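Long-range contacts in antibiotic biosynthesis monooxygenase family protein (Shewanella oneidensis, PDB 2BBE), which is of unknown function but belongs to the antibiotic biosynthesis monooxygenase family of dimeric alpha-beta barrel proteins, and so may act as a monooxygenase: residues 47-52 with 65-70; 14-19 with 100-105; 28-33 with 92-97. All coordinates share one frame; numbering follows the deposited sequence. Where two conformers were deposited one is given.

Contact 1: residues 47-52 with 65-70; sequences CIRYEL and VEKFVD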
# COMPACT_ATOMS: atom_id res chain seq x y z
N CYS A 47 -11.71 1.14 -5.89
CA CYS A 47 -11.10 1.42 -4.59
C CYS A 47 -9.69 0.83 -4.49
O CYS A 47 -9.50 -0.39 -4.69
CB CYS A 47 -11.95 0.88 -3.45
SG CYS A 47 -11.17 1.19 -1.82
N ILE A 48 -8.71 1.68 -4.21
CA ILE A 48 -7.31 1.23 -4.01
C ILE A 48 -7.00 1.03 -2.54
O ILE A 48 -6.38 0.03 -2.15
CB ILE A 48 -6.28 2.24 -4.62
CG1 ILE A 48 -6.46 2.35 -6.14
CG2 ILE A 48 -4.81 1.89 -4.24
CD1 ILE A 48 -5.69 3.57 -6.77
N ARG A 49 -7.49 1.96 -1.72
CA ARG A 49 -7.20 2.00 -0.31
C ARG A 49 -8.39 2.58 0.43
O ARG A 49 -9.02 3.57 -0.00
CB ARG A 49 -5.94 2.87 -0.04
CG ARG A 49 -5.62 3.09 1.41
CD ARG A 49 -4.41 4.05 1.61
NE ARG A 49 -3.21 3.57 0.89
CZ ARG A 49 -2.21 4.35 0.50
NH1 ARG A 49 -2.24 5.66 0.75
NH2 ARG A 49 -1.16 3.82 -0.11
N TYR A 50 -8.69 1.96 1.57
CA TYR A 50 -9.76 2.47 2.44
C TYR A 50 -9.49 2.06 3.88
O TYR A 50 -9.98 1.02 4.36
CB TYR A 50 -11.10 1.92 1.95
CG TYR A 50 -12.32 2.64 2.45
CD1 TYR A 50 -12.57 3.98 2.10
CD2 TYR A 50 -13.25 1.96 3.22
CE1 TYR A 50 -13.73 4.64 2.53
CE2 TYR A 50 -14.43 2.60 3.65
CZ TYR A 50 -14.65 3.93 3.30
OH TYR A 50 -15.80 4.52 3.73
N GLU A 51 -8.68 2.87 4.55
CA GLU A 51 -8.12 2.51 5.84
C GLU A 51 -8.68 3.41 6.93
O GLU A 51 -8.70 4.63 6.79
CB GLU A 51 -6.60 2.64 5.81
CG GLU A 51 -5.95 1.66 4.84
CD GLU A 51 -4.45 1.87 4.74
OE1 GLU A 51 -3.90 2.76 5.45
OE2 GLU A 51 -3.82 1.14 3.95
N LEU A 52 -9.15 2.78 8.01
CA LEU A 52 -9.70 3.49 9.17
C LEU A 52 -8.64 3.60 10.28
O LEU A 52 -7.82 2.70 10.47
CB LEU A 52 -10.95 2.75 9.68
CG LEU A 52 -11.82 3.45 10.73
CD1 LEU A 52 -12.33 4.84 10.22
CD2 LEU A 52 -12.99 2.53 11.12
N VAL A 65 -8.39 7.13 5.59
CA VAL A 65 -7.36 7.45 4.61
C VAL A 65 -7.66 6.59 3.39
O VAL A 65 -7.67 5.35 3.47
CB VAL A 65 -5.95 7.16 5.19
CG1 VAL A 65 -4.87 7.18 4.05
CG2 VAL A 65 -5.65 8.18 6.32
N GLU A 66 -7.93 7.25 2.27
CA GLU A 66 -8.54 6.58 1.12
C GLU A 66 -7.77 6.89 -0.16
O GLU A 66 -7.12 7.94 -0.26
CB GLU A 66 -10.00 7.07 0.93
CG GLU A 66 -10.83 7.19 2.22
CD GLU A 66 -12.22 7.81 1.99
OE1 GLU A 66 -12.62 8.01 0.82
OE2 GLU A 66 -12.93 8.08 2.99
N LYS A 67 -7.90 5.99 -1.14
CA LYS A 67 -7.38 6.20 -2.50
C LYS A 67 -8.25 5.45 -3.51
O LYS A 67 -8.64 4.29 -3.28
CB LYS A 67 -5.91 5.78 -2.61
CG LYS A 67 -5.16 6.40 -3.81
CD LYS A 67 -3.72 5.85 -4.00
CE LYS A 67 -2.73 6.33 -2.93
NZ LYS A 67 -1.29 5.85 -3.17
N PHE A 68 -8.56 6.12 -4.61
CA PHE A 68 -9.40 5.59 -5.69
C PHE A 68 -8.70 5.81 -7.03
O PHE A 68 -7.88 6.72 -7.18
CB PHE A 68 -10.78 6.27 -5.70
CG PHE A 68 -11.57 6.00 -4.46
CD1 PHE A 68 -11.42 6.82 -3.34
CD2 PHE A 68 -12.44 4.90 -4.40
CE1 PHE A 68 -12.12 6.55 -2.15
CE2 PHE A 68 -13.15 4.61 -3.23
CZ PHE A 68 -12.99 5.43 -2.11
N VAL A 69 -9.02 4.95 -8.00
CA VAL A 69 -8.32 4.97 -9.29
C VAL A 69 -8.50 6.31 -10.03
O VAL A 69 -7.64 6.71 -10.82
CB VAL A 69 -8.73 3.77 -10.18
CG1 VAL A 69 -8.31 2.44 -9.53
CG2 VAL A 69 -10.20 3.79 -10.47
N ASP A 70 -9.62 6.99 -9.77
CA ASP A 70 -9.91 8.28 -10.42
C ASP A 70 -11.12 8.93 -9.80
O ASP A 70 -11.72 8.36 -8.90
CB ASP A 70 -10.07 8.15 -11.95
CG ASP A 70 -11.17 7.16 -12.38
OD1 ASP A 70 -12.17 6.95 -11.67
OD2 ASP A 70 -11.01 6.58 -13.47
O HOH W 1 -4.17 7.61 0.56
O HOH W 2 -15.95 7.34 2.84
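A classic beta bulge breaks the register between residues 47-52 and 65-70: Ile48 and Arg49 both face Lys67, and the single carbonyl oxygen of Lys67 accepts from both. Ile48 N reaches Lys67 O at 2.8 Å from above the carbonyl plane, whereas Arg49 N comes to Lys67 O at 3.0 Å within that plane, on a lone pair. Beyond the bulge the antiparallel pairing is regular, and the Glu51-Val65 pair closes it with two nearly straight bonds. On the face of Arg49 and Lys67, the Lys67 chain bends at chi3 (-72°) and lays CE over one face of the Arg49 guanidinium. This brings Arg49 NH2 within 3.7 Å of Lys67 NZ, a like-charge approach probably eased by Glu51 of the second subunit, which forms a salt bridge with Arg49, and by Gln105, which accepts from Lys67 NZ. On the other face, Glu66 runs alongside Tyr50 with its CD at the ring edge, 3.6 Å from Tyr50 CE1. Carboxylate and ring are turned 61° apart, and a water joins Tyr50 OH to Glu66 OE2. The Cys47 sulfur lies obliquely 4.9 Å from the Phe68 ring centroid. This hairpin borders strand 8-22 through strand 61-68; helix 38-42 covers Cys47 and Tyr50, and His77 of helix 71-78 meets the rings of Tyr50 and Phe68.

Contact 2: residues 14-19 with 100-105; sequences IVCVAS and VETYHQ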
# COMPACT_ATOMS: atom_id res chain seq x y z
N ILE A 14 -7.12 9.57 -6.98
CA ILE A 14 -7.73 10.49 -6.03
C ILE A 14 -7.48 9.98 -4.63
O ILE A 14 -7.78 8.81 -4.31
CB ILE A 14 -9.27 10.64 -6.26
CG1 ILE A 14 -9.54 11.34 -7.62
CG2 ILE A 14 -9.93 11.40 -5.09
CD1 ILE A 14 -9.06 12.80 -7.70
N VAL A 15 -6.90 10.85 -3.81
CA VAL A 15 -6.68 10.55 -2.40
C VAL A 15 -7.73 11.31 -1.58
O VAL A 15 -8.07 12.44 -1.92
CB VAL A 15 -5.22 10.92 -1.98
CG1 VAL A 15 -5.06 10.96 -0.41
CG2 VAL A 15 -4.22 9.90 -2.59
N CYS A 16 -8.26 10.69 -0.54
CA CYS A 16 -9.17 11.40 0.35
C CYS A 16 -8.83 11.13 1.79
O CYS A 16 -8.55 9.97 2.19
CB CYS A 16 -10.65 11.00 0.08
SG CYS A 16 -11.85 11.82 1.18
N VAL A 17 -8.83 12.19 2.59
CA VAL A 17 -8.71 12.06 4.04
C VAL A 17 -9.98 12.64 4.66
O VAL A 17 -10.32 13.80 4.42
CB VAL A 17 -7.46 12.79 4.60
CG1 VAL A 17 -7.41 12.67 6.13
CG2 VAL A 17 -6.16 12.20 3.97
N ALA A 18 -10.69 11.83 5.43
CA ALA A 18 -11.98 12.24 6.00
C ALA A 18 -11.93 11.96 7.51
O ALA A 18 -11.88 10.79 7.93
CB ALA A 18 -13.15 11.45 5.31
N SER A 19 -11.93 13.03 8.31
CA SER A 19 -11.79 12.90 9.76
C SER A 19 -13.10 13.27 10.40
O SER A 19 -13.78 14.21 9.95
CB SER A 19 -10.66 13.78 10.32
OG SER A 19 -10.89 15.16 10.04
N VAL A 100 -13.56 16.81 5.33
CA VAL A 100 -13.25 15.92 4.22
C VAL A 100 -12.36 16.71 3.27
O VAL A 100 -12.67 17.87 2.95
CB VAL A 100 -14.53 15.46 3.47
CG1 VAL A 100 -14.14 14.63 2.21
CG2 VAL A 100 -15.47 14.67 4.40
N GLU A 101 -11.25 16.12 2.84
CA GLU A 101 -10.38 16.78 1.87
C GLU A 101 -9.93 15.78 0.82
O GLU A 101 -9.51 14.68 1.17
CB GLU A 101 -9.12 17.35 2.57
CG GLU A 101 -8.34 18.34 1.66
CD GLU A 101 -8.07 19.69 2.36
OE1 GLU A 101 -8.35 19.81 3.57
OE2 GLU A 101 -7.57 20.61 1.69
N THR A 102 -10.00 16.17 -0.45
CA THR A 102 -9.46 15.30 -1.52
C THR A 102 -8.17 15.88 -2.06
O THR A 102 -7.94 17.10 -1.96
CB THR A 102 -10.47 15.07 -2.69
OG1 THR A 102 -10.73 16.33 -3.32
CG2 THR A 102 -11.78 14.45 -2.16
N TYR A 103 -7.34 15.01 -2.62
CA TYR A 103 -5.98 15.34 -3.01
C TYR A 103 -5.59 14.59 -4.29
O TYR A 103 -6.20 13.56 -4.63
CB TYR A 103 -5.03 14.83 -1.93
CG TYR A 103 -5.11 15.49 -0.58
CD1 TYR A 103 -5.99 15.02 0.42
CD2 TYR A 103 -4.25 16.54 -0.26
CE1 TYR A 103 -6.01 15.61 1.71
CE2 TYR A 103 -4.27 17.15 1.01
CZ TYR A 103 -5.15 16.67 1.98
OH TYR A 103 -5.15 17.26 3.23
N HIS A 104 -4.54 15.09 -4.95
CA HIS A 104 -3.73 14.31 -5.90
C HIS A 104 -2.38 14.02 -5.25
O HIS A 104 -1.81 14.86 -4.52
CB HIS A 104 -3.46 15.11 -7.18
CG HIS A 104 -4.67 15.26 -8.05
ND1 HIS A 104 -5.13 16.48 -8.47
CD2 HIS A 104 -5.51 14.34 -8.57
CE1 HIS A 104 -6.20 16.31 -9.23
NE2 HIS A 104 -6.46 15.02 -9.29
N GLN A 105 -1.85 12.83 -5.54
CA GLN A 105 -0.59 12.41 -4.96
C GLN A 105 0.56 13.04 -5.72
O GLN A 105 0.49 13.19 -6.95
CB GLN A 105 -0.47 10.89 -4.95
CG GLN A 105 0.72 10.38 -4.10
CD GLN A 105 0.88 8.85 -4.11
OE1 GLN A 105 0.09 8.13 -4.73
NE2 GLN A 105 1.90 8.37 -3.43
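Four backbone hydrogen bonds, two at each hydrogen-bonded pair, join residues 14-19 to 100-105 as antiparallel strands. Val15 N meets Tyr103 O at 2.9 Å from above the carbonyl plane, while the return bond from Tyr103 N to Val15 O, 2.8 Å long, lies in plane but is bent (143°). Val17 N approaches Glu101 O almost along its C=O axis. Two carbonyls receive CA-H contacts, the shorter from Thr102 CA to Val15 O at 3.2 Å. Apolar contacts fall on both faces. On one, Cys16, its sulfur anti to the backbone N, touches Val100 CG1 with SG at 3.8 Å, and Val100 CG2 meets the Ala18 methyl. On the other, Tyr103 and Val15 touch CB to CB, and the ring crosses obliquely toward Val17, whose CG2 stands 4.1 Å from Tyr103 CE1. Several polar ends reach the second subunit: Tyr103 OH is hydrogen-bonded to its Thr63, and Glu101 OE2 has a salt bridge to its Arg61 and a hydrogen bond to its Ser55. Strand 61-68 flanks strand 8-22 on its far side and Phe74 of helix 71-78 covers Ile14, Cys16 and Thr102, while strand 95-107, one of two outermost within the chain, pairs antiparallel at Tyr103-Gln105 with the second subunit.

Contact 3: residues 28-33 with 92-97; sequences EALIAA and PELVES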
# COMPACT_ATOMS: atom_id res chain seq x y z
N GLU A 28 -16.85 4.85 20.47
CA GLU A 28 -16.97 3.43 20.08
C GLU A 28 -18.05 3.21 19.02
O GLU A 28 -17.83 2.48 18.05
CB GLU A 28 -17.24 2.55 21.30
CG GLU A 28 -16.08 2.57 22.29
CD GLU A 28 -14.81 1.98 21.71
OE1 GLU A 28 -14.90 1.04 20.88
OE2 GLU A 28 -13.72 2.45 22.09
N ALA A 29 -19.21 3.85 19.19
CA ALA A 29 -20.29 3.81 18.18
C ALA A 29 -19.81 4.37 16.82
O ALA A 29 -20.14 3.82 15.77
CB ALA A 29 -21.53 4.57 18.67
N LEU A 30 -19.01 5.43 16.85
CA LEU A 30 -18.51 6.01 15.60
C LEU A 30 -17.53 5.07 14.89
O LEU A 30 -17.63 4.89 13.68
CB LEU A 30 -17.86 7.37 15.84
CG LEU A 30 -17.31 8.03 14.57
CD1 LEU A 30 -18.45 8.27 13.51
CD2 LEU A 30 -16.56 9.30 14.90
N ILE A 31 -16.59 4.50 15.65
CA ILE A 31 -15.62 3.56 15.05
C ILE A 31 -16.40 2.41 14.41
O ILE A 31 -16.12 2.03 13.28
CB ILE A 31 -14.58 2.99 16.08
CG1 ILE A 31 -13.75 4.12 16.73
CG2 ILE A 31 -13.64 1.93 15.42
CD1 ILE A 31 -13.00 3.70 18.04
N ALA A 32 -17.38 1.86 15.13
CA ALA A 32 -18.20 0.76 14.60
C ALA A 32 -18.95 1.12 13.30
O ALA A 32 -18.96 0.33 12.35
CB ALA A 32 -19.17 0.23 15.66
N ALA A 33 -19.54 2.32 13.27
CA ALA A 33 -20.31 2.81 12.13
C ALA A 33 -19.40 2.97 10.90
O ALA A 33 -19.76 2.55 9.78
CB ALA A 33 -20.98 4.15 12.47
N PRO A 92 -25.12 12.57 12.02
CA PRO A 92 -25.70 13.58 12.90
C PRO A 92 -25.88 13.14 14.35
O PRO A 92 -25.93 14.00 15.24
CB PRO A 92 -27.09 13.84 12.28
CG PRO A 92 -27.01 13.30 10.92
CD PRO A 92 -26.04 12.20 10.93
N GLU A 93 -25.97 11.83 14.59
CA GLU A 93 -26.17 11.32 15.94
C GLU A 93 -24.85 11.16 16.70
O GLU A 93 -24.81 11.27 17.92
CB GLU A 93 -26.93 9.99 15.90
CG GLU A 93 -28.27 10.05 15.14
CD GLU A 93 -29.24 11.09 15.70
OE1 GLU A 93 -29.32 11.24 16.95
OE2 GLU A 93 -29.94 11.75 14.90
N LEU A 94 -23.77 10.90 15.95
CA LEU A 94 -22.49 10.52 16.56
C LEU A 94 -21.39 11.56 16.50
O LEU A 94 -20.42 11.48 17.28
CB LEU A 94 -21.96 9.24 15.88
CG LEU A 94 -22.88 8.02 15.85
CD1 LEU A 94 -22.13 6.79 15.36
CD2 LEU A 94 -23.45 7.74 17.24
N VAL A 95 -21.46 12.50 15.55
CA VAL A 95 -20.32 13.36 15.23
C VAL A 95 -20.55 14.82 15.62
O VAL A 95 -21.62 15.37 15.31
CB VAL A 95 -19.95 13.22 13.72
CG1 VAL A 95 -18.88 14.23 13.30
CG2 VAL A 95 -19.46 11.81 13.42
N GLU A 96 -19.56 15.42 16.28
CA GLU A 96 -19.58 16.84 16.63
C GLU A 96 -19.20 17.71 15.43
O GLU A 96 -19.86 18.74 15.14
CB GLU A 96 -18.59 17.10 17.78
CG GLU A 96 -18.47 18.57 18.17
CD GLU A 96 -17.60 18.78 19.39
OE1 GLU A 96 -17.78 18.04 20.38
OE2 GLU A 96 -16.72 19.67 19.35
N SER A 97 -18.14 17.31 14.73
CA SER A 97 -17.63 18.05 13.58
C SER A 97 -16.78 17.09 12.75
O SER A 97 -16.36 16.03 13.25
CB SER A 97 -16.79 19.27 14.02
OG SER A 97 -15.77 18.88 14.92
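No aromatic ring or charged planar group takes part between residues 28-33 and 92-97; the flat group touched is the peptide joining Ala29 to Leu30, with Leu94 CD1 over one face. That methyl lies 3.6 Å from Ala29 O and 3.7 Å from Leu30 CA. Leu94 carries most of the contact: with CG anti to its carbonyl carbon (chi1 -55°), the side chain reaches across to helix 27-35 and ends between two alanines one turn apart. Its CD2 meets Ala29 CB at 4.0 Å, and CD1 reaches Ala33 CB at 4.1 Å. The small alanine side chains let the branched tip come close to the helix backbone. A second touch joins Leu30, CG anti to the backbone N, to Val95, the first residue to leave the helix: Leu30 CD1 crosses obliquely to Val95 CG2 at 3.7 Å. Both side chains touch Tyr86 of helix 81-94. With no hydrogen bond or charge pair across it, the contact consists of van der Waals packing of methyl groups on each other and on the helix backbone, so helix 27-35 meets the junction of helix 81-94 and strand 95-107 through a small apolar patch, buried at Leu30 and Val95 and exposed at Ala29.

All three contacts belong to one ferredoxin-like alpha-beta fold with sheet order 2-3-1-4, as in other dimeric alpha-beta barrel proteins. Contacts 1 and 2 have centres about 9 Å apart and meet edge to edge, since strands 61-68 and 8-22 are neighbours: Glu66 N to Cys16 O and Phe68 N to Ile14 O, each 2.8 Å, are probable hydrogen bonds. Contact 3 lies on the other side of the chain's centre, its own centre about 21 Å from that of contact 1 and 20 Å from that of contact 2. It touches contact 1 where Leu52 CD2 packs on Ile31 O. A sulfate ion, probably from crystallisation, sits about 3 Å from the His104 side chain.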